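Local coordinates for lipase (Photobacterium sp. M37, PDB 2ORY), which hydrolyses the ester bonds of triacylglycerols as a cold-adapted lipase of the alpha/beta hydrolase fold, at residues A116-S126 and A211-Y219; I231-P239 and Q311-M320. One frame throughout, in Å; residues are numbered along the deposited sequence.

Interaction 1: residues A116-S126 and A211-Y219; sequences ASVEGRILKIS and AGNADFADY
The N-cap of helix 214-224, Asn213, joins the start of that helix to strand 124-126 and the loop before it. CG of Asn213 lies between its own backbone N and carbonyl carbon (chi1 65°). This turns OD1 back over the first helical turn, where it accepts from Phe216 N (2.8 Å). OD1 also takes a weak bond from Lys124 N. The amide nitrogen ND2 donates to Ile122 O at 3.0 Å and lies in the plane of that carbonyl. The side chain thus caps the helix and pairs with the neighbouring backbone like a short piece of strand. Backbone bonds continue the pairing: Asn213 N to Lys124 O (2.8 Å) and Ser126 N to Ala211 O (3.1 Å) flank a single beta bridge between Ile125 and Gly212. Strand 124-126 pairs on its own account with strand 110-112, a small antiparallel unit separate from the central sheet of the hydrolase fold. In the first turn of the helix, Asp215 OD2 accepts from Ile122 N at 2.9 Å, on the anti side and somewhat out of the carboxylate plane. Its OD1 makes a long salt bridge with NH1 of Arg121 (4.0 Å), the guanidinium turned 82° from the carboxylate. Apolar groups pack beside these bonds. CG2 of Ile125 sits over one face of the Phe216 ring, and Trp113 meets that ring edge-to-face. CD2 of Leu123 touches CB of Tyr219 (3.7 Å). Farther along the tyrosine, Val118 CG2 meets CD1 (3.7 Å) and Ala116 CB lies near the hydroxyl, which is hydrogen-bonded to Asp189.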
loop_
_atom_site.group_PDB
_atom_site.type_symbol
_atom_site.label_atom_id
_atom_site.label_comp_id
_atom_site.label_asym_id
_atom_site.label_seq_id
_atom_site.Cartn_x
_atom_site.Cartn_y
_atom_site.Cartn_z
ATOM N N ALA A 116 8.742 -12.210 -15.199
ATOM C CA ALA A 116 10.047 -12.818 -14.973
ATOM C C ALA A 116 9.891 -14.271 -14.541
ATOM O O ALA A 116 8.882 -14.648 -13.935
ATOM C CB ALA A 116 10.834 -12.045 -13.924
ATOM N N SER A 117 10.895 -15.079 -14.865
ATOM C CA SER A 117 10.894 -16.487 -14.516
ATOM C C SER A 117 12.200 -16.851 -13.820
ATOM O O SER A 117 13.233 -16.211 -14.031
ATOM C CB SER A 117 10.743 -17.327 -15.775
ATOM O OG SER A 117 11.815 -17.051 -16.654
ATOM N N VAL A 118 12.150 -17.883 -12.987
ATOM C CA VAL A 118 13.329 -18.327 -12.265
ATOM C C VAL A 118 13.463 -19.853 -12.281
ATOM O O VAL A 118 12.558 -20.580 -11.846
ATOM C CB VAL A 118 13.301 -17.843 -10.801
ATOM C CG1 VAL A 118 14.495 -18.374 -10.061
ATOM C CG2 VAL A 118 13.306 -16.335 -10.759
ATOM N N GLU A 119 14.608 -20.304 -12.793
ATOM C CA GLU A 119 14.971 -21.713 -12.912
ATOM C C GLU A 119 14.588 -22.511 -11.691
ATOM O O GLU A 119 15.083 -22.262 -10.591
ATOM C CB GLU A 119 16.483 -21.844 -13.129
ATOM C CG GLU A 119 16.888 -22.203 -14.535
ATOM C CD GLU A 119 16.729 -23.676 -14.794
ATOM O OE1 GLU A 119 15.612 -24.189 -14.588
ATOM O OE2 GLU A 119 17.721 -24.321 -15.198
ATOM N N GLY A 120 13.705 -23.478 -11.889
ATOM C CA GLY A 120 13.288 -24.309 -10.783
ATOM C C GLY A 120 12.445 -23.604 -9.738
ATOM O O GLY A 120 12.405 -24.049 -8.587
ATOM N N ARG A 121 11.788 -22.508 -10.125
ATOM C CA ARG A 121 10.918 -21.761 -9.208
ATOM C C ARG A 121 9.563 -21.487 -9.869
ATOM O O ARG A 121 9.465 -21.387 -11.092
ATOM C CB ARG A 121 11.557 -20.425 -8.801
ATOM C CG ARG A 121 12.913 -20.555 -8.141
ATOM C CD ARG A 121 12.846 -21.316 -6.822
ATOM N NE ARG A 121 14.185 -21.571 -6.288
ATOM C CZ ARG A 121 14.438 -22.202 -5.144
ATOM N NH1 ARG A 121 13.437 -22.650 -4.393
ATOM N NH2 ARG A 121 15.693 -22.400 -4.755
ATOM N N ILE A 122 8.518 -21.382 -9.055
ATOM C CA ILE A 122 7.186 -21.103 -9.562
ATOM C C ILE A 122 6.665 -19.859 -8.849
ATOM O O ILE A 122 6.072 -19.950 -7.773
ATOM C CB ILE A 122 6.215 -22.275 -9.293
ATOM C CG1 ILE A 122 6.653 -23.528 -10.053
ATOM C CG2 ILE A 122 4.832 -21.909 -9.765
ATOM C CD1 ILE A 122 7.857 -24.209 -9.475
ATOM N N LEU A 123 6.909 -18.697 -9.450
ATOM C CA LEU A 123 6.483 -17.416 -8.893
ATOM C C LEU A 123 5.022 -17.197 -9.191
ATOM O O LEU A 123 4.607 -17.239 -10.342
ATOM C CB LEU A 123 7.271 -16.260 -9.507
ATOM C CG LEU A 123 8.767 -16.166 -9.240
ATOM C CD1 LEU A 123 9.458 -17.441 -9.696
ATOM C CD2 LEU A 123 9.321 -14.946 -9.964
ATOM N N LYS A 124 4.247 -16.959 -8.142
ATOM C CA LYS A 124 2.827 -16.723 -8.295
ATOM C C LYS A 124 2.311 -15.655 -7.341
ATOM O O LYS A 124 2.790 -15.506 -6.210
ATOM C CB LYS A 124 2.041 -18.013 -8.067
ATOM C CG LYS A 124 2.200 -19.040 -9.170
ATOM C CD LYS A 124 1.329 -20.271 -8.918
ATOM C CE LYS A 124 1.514 -21.318 -10.017
ATOM N NZ LYS A 124 0.745 -22.565 -9.757
ATOM N N ILE A 125 1.336 -14.901 -7.828
ATOM C CA ILE A 125 0.700 -13.868 -7.039
ATOM C C ILE A 125 -0.791 -14.200 -6.968
ATOM O O ILE A 125 -1.317 -14.924 -7.813
ATOM C CB ILE A 125 0.891 -12.482 -7.686
ATOM C CG1 ILE A 125 0.403 -12.507 -9.132
ATOM C CG2 ILE A 125 2.353 -12.084 -7.616
ATOM C CD1 ILE A 125 0.456 -11.153 -9.803
ATOM N N SER A 126 -1.474 -13.691 -5.954
ATOM C CA SER A 126 -2.902 -13.950 -5.827
ATOM C C SER A 126 -3.592 -13.231 -6.984
ATOM O O SER A 126 -3.073 -12.239 -7.492
ATOM C CB SER A 126 -3.429 -13.365 -4.523
ATOM O OG SER A 126 -3.364 -11.944 -4.580
ATOM N N ALA A 211 1.406 -10.264 -1.148
ATOM C CA ALA A 211 0.913 -10.226 -2.519
ATOM C C ALA A 211 0.991 -11.591 -3.193
ATOM O O ALA A 211 0.114 -11.927 -3.970
ATOM C CB ALA A 211 1.703 -9.222 -3.347
ATOM N N GLY A 212 2.028 -12.377 -2.897
ATOM C CA GLY A 212 2.181 -13.670 -3.554
ATOM C C GLY A 212 2.867 -14.768 -2.753
ATOM O O GLY A 212 2.942 -14.682 -1.525
ATOM N N ASN A 213 3.377 -15.794 -3.438
ATOM C CA ASN A 213 4.007 -16.922 -2.740
ATOM C C ASN A 213 5.486 -16.749 -2.415
ATOM O O ASN A 213 6.102 -15.754 -2.804
ATOM C CB ASN A 213 3.795 -18.235 -3.511
ATOM C CG ASN A 213 4.481 -18.250 -4.874
ATOM O OD1 ASN A 213 5.357 -17.428 -5.170
ATOM N ND2 ASN A 213 4.095 -19.202 -5.704
ATOM N N ALA A 214 6.040 -17.720 -1.688
ATOM C CA ALA A 214 7.445 -17.689 -1.278
ATOM C C ALA A 214 8.399 -17.431 -2.439
ATOM O O ALA A 214 9.270 -16.564 -2.342
ATOM C CB ALA A 214 7.820 -18.994 -0.563
ATOM N N ASP A 215 8.240 -18.183 -3.525
ATOM C CA ASP A 215 9.081 -18.009 -4.706
ATOM C C ASP A 215 8.972 -16.595 -5.287
ATOM O O ASP A 215 9.960 -16.065 -5.789
ATOM C CB ASP A 215 8.733 -19.042 -5.794
ATOM C CG ASP A 215 9.286 -20.436 -5.487
ATOM O OD1 ASP A 215 10.038 -20.572 -4.498
ATOM O OD2 ASP A 215 8.972 -21.392 -6.237
ATOM N N PHE A 216 7.785 -15.989 -5.230
ATOM C CA PHE A 216 7.586 -14.620 -5.735
ATOM C C PHE A 216 8.307 -13.661 -4.795
ATOM O O PHE A 216 9.049 -12.779 -5.231
ATOM C CB PHE A 216 6.092 -14.242 -5.758
ATOM C CG PHE A 216 5.841 -12.760 -5.963
ATOM C CD1 PHE A 216 5.802 -12.218 -7.238
ATOM C CD2 PHE A 216 5.668 -11.912 -4.867
ATOM C CE1 PHE A 216 5.588 -10.846 -7.431
ATOM C CE2 PHE A 216 5.456 -10.544 -5.043
ATOM C CZ PHE A 216 5.414 -10.009 -6.326
ATOM N N ALA A 217 8.056 -13.843 -3.500
ATOM C CA ALA A 217 8.667 -13.032 -2.453
ATOM C C ALA A 217 10.192 -13.147 -2.463
ATOM O O ALA A 217 10.891 -12.153 -2.278
ATOM C CB ALA A 217 8.120 -13.454 -1.078
ATOM N N ASP A 218 10.716 -14.354 -2.659
ATOM C CA ASP A 218 12.175 -14.517 -2.705
ATOM C C ASP A 218 12.749 -13.828 -3.962
ATOM O O ASP A 218 13.805 -13.201 -3.919
ATOM C CB ASP A 218 12.559 -16.001 -2.684
ATOM C CG ASP A 218 12.388 -16.637 -1.306
ATOM O OD1 ASP A 218 12.409 -15.904 -0.290
ATOM O OD2 ASP A 218 12.248 -17.881 -1.242
ATOM N N TYR A 219 12.055 -13.936 -5.085
ATOM C CA TYR A 219 12.537 -13.266 -6.271
ATOM C C TYR A 219 12.529 -11.757 -6.005
ATOM O O TYR A 219 13.500 -11.051 -6.302
ATOM C CB TYR A 219 11.656 -13.582 -7.464
ATOM C CG TYR A 219 12.014 -12.771 -8.675
ATOM C CD1 TYR A 219 13.232 -12.965 -9.337
ATOM C CD2 TYR A 219 11.150 -11.788 -9.158
ATOM C CE1 TYR A 219 13.571 -12.199 -10.448
ATOM C CE2 TYR A 219 11.488 -11.015 -10.266
ATOM C CZ TYR A 219 12.694 -11.224 -10.900
ATOM O OH TYR A 219 13.029 -10.433 -11.979
#

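Interaction 2: residues I231-P239 and Q311-M320; sequences IANSLDIVP and QHVVGYPELM
Loop 231-239 passes the last turns of helix 304-319, with Asn233 CA 6.8 Å from Tyr316 CA and Asp236 CA 5.1 Å from Gln311 CA. The two segments run in roughly opposite directions, and the loop makes a type I turn from Asn233 to Asp236. The contact holds His312 and Asp236, which with Ser174 probably form the Ser-His-Asp triad of this alpha/beta hydrolase; NE2 of His312 is hydrogen-bonded to Ser174 OG. On the other side of the imidazole, ND1 donates to Asp236 OD2 at 2.8 Å. The carboxylate oxygen lies near the ring plane and is met on its syn side. The same OD2 accepts from Tyr316 OH (2.7 Å) through its anti lone pair, so two donors grip one oxygen. Asp236 reaches both because its CG is anti to the backbone N (chi1 176°). Tyr316 OH accepts in turn from Asn233 N at 2.9 Å, so this buried hydroxyl ties the loop backbone to the aspartate. If Asp236 serves in the triad, Tyr316 is a second-shell residue that probably helps fix the rotation of the carboxylate. The side chains of Asn233 and Gln311 cross at about a right angle, their amide planes 64° apart. Asn233 ND2 gives one hydrogen to Gln311 OE1 (2.9 Å) and the other to Gln311 O (3.1 Å). OD1 of Asn233 accepts from Leu235 N, an Asx turn within the loop. Beyond the tyrosine, Ile231 CG2 touches Met320 CE. A second Asx turn links Asp236 OD1 to Val238 N, which approaches from above the carboxylate plane. Val238 CG2 lies over one face of the His312 imidazole, 3.4 Å from CE1, in a CH-pi contact.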
loop_
_atom_site.group_PDB
_atom_site.type_symbol
_atom_site.label_atom_id
_atom_site.label_comp_id
_atom_site.label_asym_id
_atom_site.label_seq_id
_atom_site.Cartn_x
_atom_site.Cartn_y
_atom_site.Cartn_z
ATOM N N ILE A 231 7.672 -1.681 6.007
ATOM C CA ILE A 231 7.339 -1.213 7.345
ATOM C C ILE A 231 5.998 -1.752 7.826
ATOM O O ILE A 231 4.954 -1.467 7.240
ATOM C CB ILE A 231 7.380 0.345 7.382
ATOM C CG1 ILE A 231 8.801 0.814 7.000
ATOM C CG2 ILE A 231 6.996 0.863 8.767
ATOM C CD1 ILE A 231 9.022 2.316 6.992
ATOM N N ALA A 232 6.053 -2.570 8.880
ATOM C CA ALA A 232 4.864 -3.167 9.485
ATOM C C ALA A 232 4.860 -3.000 10.996
ATOM O O ALA A 232 5.896 -3.148 11.651
ATOM C CB ALA A 232 4.782 -4.630 9.163
ATOM N N ASN A 233 3.682 -2.693 11.532
ATOM C CA ASN A 233 3.455 -2.535 12.969
ATOM C C ASN A 233 3.224 -3.968 13.483
ATOM O O ASN A 233 2.446 -4.718 12.897
ATOM C CB ASN A 233 2.215 -1.637 13.168
ATOM C CG ASN A 233 1.670 -1.637 14.610
ATOM O OD1 ASN A 233 2.209 -2.284 15.510
ATOM N ND2 ASN A 233 0.579 -0.908 14.812
ATOM N N SER A 234 3.913 -4.366 14.549
ATOM C CA SER A 234 3.746 -5.728 15.065
ATOM C C SER A 234 2.317 -6.071 15.495
ATOM O O SER A 234 1.927 -7.245 15.496
ATOM C CB SER A 234 4.692 -5.978 16.250
ATOM O OG SER A 234 4.389 -5.127 17.354
ATOM N N LEU A 235 1.530 -5.068 15.865
ATOM C CA LEU A 235 0.167 -5.354 16.300
ATOM C C LEU A 235 -0.883 -5.103 15.224
ATOM O O LEU A 235 -2.083 -5.204 15.477
ATOM C CB LEU A 235 -0.176 -4.561 17.558
ATOM C CG LEU A 235 0.679 -4.794 18.808
ATOM C CD1 LEU A 235 0.113 -3.919 19.933
ATOM C CD2 LEU A 235 0.675 -6.267 19.226
ATOM N N ASP A 236 -0.425 -4.773 14.024
ATOM C CA ASP A 236 -1.339 -4.554 12.910
ATOM C C ASP A 236 -1.592 -5.938 12.318
ATOM O O ASP A 236 -0.653 -6.614 11.897
ATOM C CB ASP A 236 -0.691 -3.632 11.870
ATOM C CG ASP A 236 -1.555 -3.434 10.628
ATOM O OD1 ASP A 236 -2.733 -3.847 10.628
ATOM O OD2 ASP A 236 -1.052 -2.851 9.645
ATOM N N ILE A 237 -2.851 -6.366 12.287
ATOM C CA ILE A 237 -3.177 -7.688 11.746
ATOM C C ILE A 237 -3.028 -7.835 10.224
ATOM O O ILE A 237 -2.733 -8.923 9.740
ATOM C CB ILE A 237 -4.626 -8.147 12.115
ATOM C CG1 ILE A 237 -5.640 -7.177 11.524
ATOM C CG2 ILE A 237 -4.806 -8.247 13.630
ATOM C CD1 ILE A 237 -7.067 -7.549 11.797
ATOM N N VAL A 238 -3.202 -6.761 9.469
ATOM C CA VAL A 238 -3.126 -6.841 8.002
ATOM C C VAL A 238 -1.924 -7.567 7.406
ATOM O O VAL A 238 -2.085 -8.458 6.572
ATOM C CB VAL A 238 -3.241 -5.452 7.406
ATOM C CG1 VAL A 238 -3.014 -5.488 5.889
ATOM C CG2 VAL A 238 -4.613 -4.918 7.737
ATOM N N PRO A 239 -0.701 -7.192 7.814
ATOM C CA PRO A 239 0.483 -7.866 7.282
ATOM C C PRO A 239 0.498 -9.345 7.633
ATOM O O PRO A 239 1.307 -10.088 7.086
ATOM C CB PRO A 239 1.634 -7.135 7.965
ATOM C CG PRO A 239 1.109 -5.780 8.114
ATOM C CD PRO A 239 -0.296 -6.025 8.611
ATOM N N GLN A 311 -4.612 0.143 15.078
ATOM C CA GLN A 311 -3.251 -0.288 14.829
ATOM C C GLN A 311 -2.855 -0.147 13.362
ATOM O O GLN A 311 -1.707 0.182 13.060
ATOM C CB GLN A 311 -3.057 -1.734 15.280
ATOM C CG GLN A 311 -3.221 -1.978 16.778
ATOM C CD GLN A 311 -2.168 -1.275 17.623
ATOM O OE1 GLN A 311 -1.051 -1.026 17.165
ATOM N NE2 GLN A 311 -2.518 -0.965 18.873
ATOM N N HIS A 312 -3.812 -0.377 12.464
ATOM C CA HIS A 312 -3.559 -0.308 11.024
ATOM C C HIS A 312 -3.448 1.096 10.476
ATOM O O HIS A 312 -2.610 1.371 9.610
ATOM C CB HIS A 312 -4.670 -1.038 10.278
ATOM C CG HIS A 312 -4.421 -1.198 8.809
ATOM N ND1 HIS A 312 -3.255 -1.732 8.306
ATOM C CD2 HIS A 312 -5.230 -0.993 7.742
ATOM C CE1 HIS A 312 -3.359 -1.855 6.995
ATOM N NE2 HIS A 312 -4.548 -1.415 6.629
ATOM N N VAL A 313 -4.287 1.987 10.984
ATOM C CA VAL A 313 -4.315 3.347 10.480
ATOM C C VAL A 313 -3.623 4.348 11.370
ATOM O O VAL A 313 -2.801 5.128 10.893
ATOM C CB VAL A 313 -5.772 3.793 10.241
ATOM C CG1 VAL A 313 -5.830 5.209 9.677
ATOM C CG2 VAL A 313 -6.416 2.838 9.282
ATOM N N VAL A 314 -3.932 4.327 12.662
ATOM C CA VAL A 314 -3.300 5.278 13.562
ATOM C C VAL A 314 -1.894 4.837 13.964
ATOM O O VAL A 314 -1.002 5.661 14.153
ATOM C CB VAL A 314 -4.154 5.485 14.838
ATOM C CG1 VAL A 314 -3.573 6.611 15.671
ATOM C CG2 VAL A 314 -5.566 5.822 14.461
ATOM N N GLY A 315 -1.708 3.527 14.060
ATOM C CA GLY A 315 -0.437 2.957 14.469
ATOM C C GLY A 315 0.827 3.482 13.822
ATOM O O GLY A 315 1.786 3.853 14.515
ATOM N N TYR A 316 0.841 3.518 12.494
ATOM C CA TYR A 316 2.018 3.969 11.769
ATOM C C TYR A 316 2.464 5.396 12.065
ATOM O O TYR A 316 3.612 5.610 12.459
ATOM C CB TYR A 316 1.823 3.726 10.263
ATOM C CG TYR A 316 1.698 2.236 9.975
ATOM C CD1 TYR A 316 0.509 1.553 10.231
ATOM C CD2 TYR A 316 2.810 1.483 9.605
ATOM C CE1 TYR A 316 0.431 0.144 10.136
ATOM C CE2 TYR A 316 2.746 0.076 9.508
ATOM C CZ TYR A 316 1.552 -0.586 9.779
ATOM O OH TYR A 316 1.494 -1.964 9.715
ATOM N N PRO A 317 1.582 6.393 11.889
ATOM C CA PRO A 317 2.014 7.765 12.182
ATOM C C PRO A 317 2.375 7.934 13.653
ATOM O O PRO A 317 3.165 8.804 14.017
ATOM C CB PRO A 317 0.809 8.610 11.782
ATOM C CG PRO A 317 -0.345 7.666 11.911
ATOM C CD PRO A 317 0.198 6.366 11.392
ATOM N N GLU A 318 1.812 7.084 14.502
ATOM C CA GLU A 318 2.094 7.176 15.924
ATOM C C GLU A 318 3.455 6.595 16.289
ATOM O O GLU A 318 4.247 7.237 16.976
ATOM C CB GLU A 318 0.985 6.487 16.714
ATOM C CG GLU A 318 1.260 6.380 18.190
ATOM C CD GLU A 318 -0.010 6.317 19.015
ATOM O OE1 GLU A 318 -0.542 7.398 19.352
ATOM O OE2 GLU A 318 -0.482 5.196 19.315
ATOM N N LEU A 319 3.734 5.391 15.817
ATOM C CA LEU A 319 5.002 4.735 16.108
ATOM C C LEU A 319 6.183 5.369 15.366
ATOM O O LEU A 319 7.344 5.066 15.643
ATOM C CB LEU A 319 4.906 3.250 15.738
ATOM C CG LEU A 319 3.857 2.422 16.499
ATOM C CD1 LEU A 319 3.793 1.025 15.913
ATOM C CD2 LEU A 319 4.216 2.365 17.994
ATOM N N MET A 320 5.882 6.249 14.422
ATOM C CA MET A 320 6.920 6.888 13.627
ATOM C C MET A 320 7.031 8.375 13.920
ATOM O O MET A 320 7.606 9.128 13.132
ATOM C CB MET A 320 6.650 6.663 12.129
ATOM C CG MET A 320 6.945 5.244 11.632
ATOM S SD MET A 320 6.730 4.988 9.823
ATOM C CE MET A 320 5.270 4.027 9.851
#

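How the interactions relate
The two contacts follow one another along the chain: both segments of interaction 1 precede those of interaction 2. Their centres are 26 Å apart and their nearest atoms about 8 Å apart, so they do not touch. Helix 175-189 relates them. It starts just after Ser174, the probable nucleophile, to which His312 of interaction 2 is hydrogen-bonded. Farther along, its Thr182, Leu185 and Asp189 meet Ala211, Phe216, Tyr219 and Ala116 of interaction 1. Strand 199-206, whose chain continues into 211-219, packs against Ile231, Tyr316 and Met320 of interaction 2. Interaction 2 therefore belongs to the probable active site, while interaction 1 is structural packing toward the periphery.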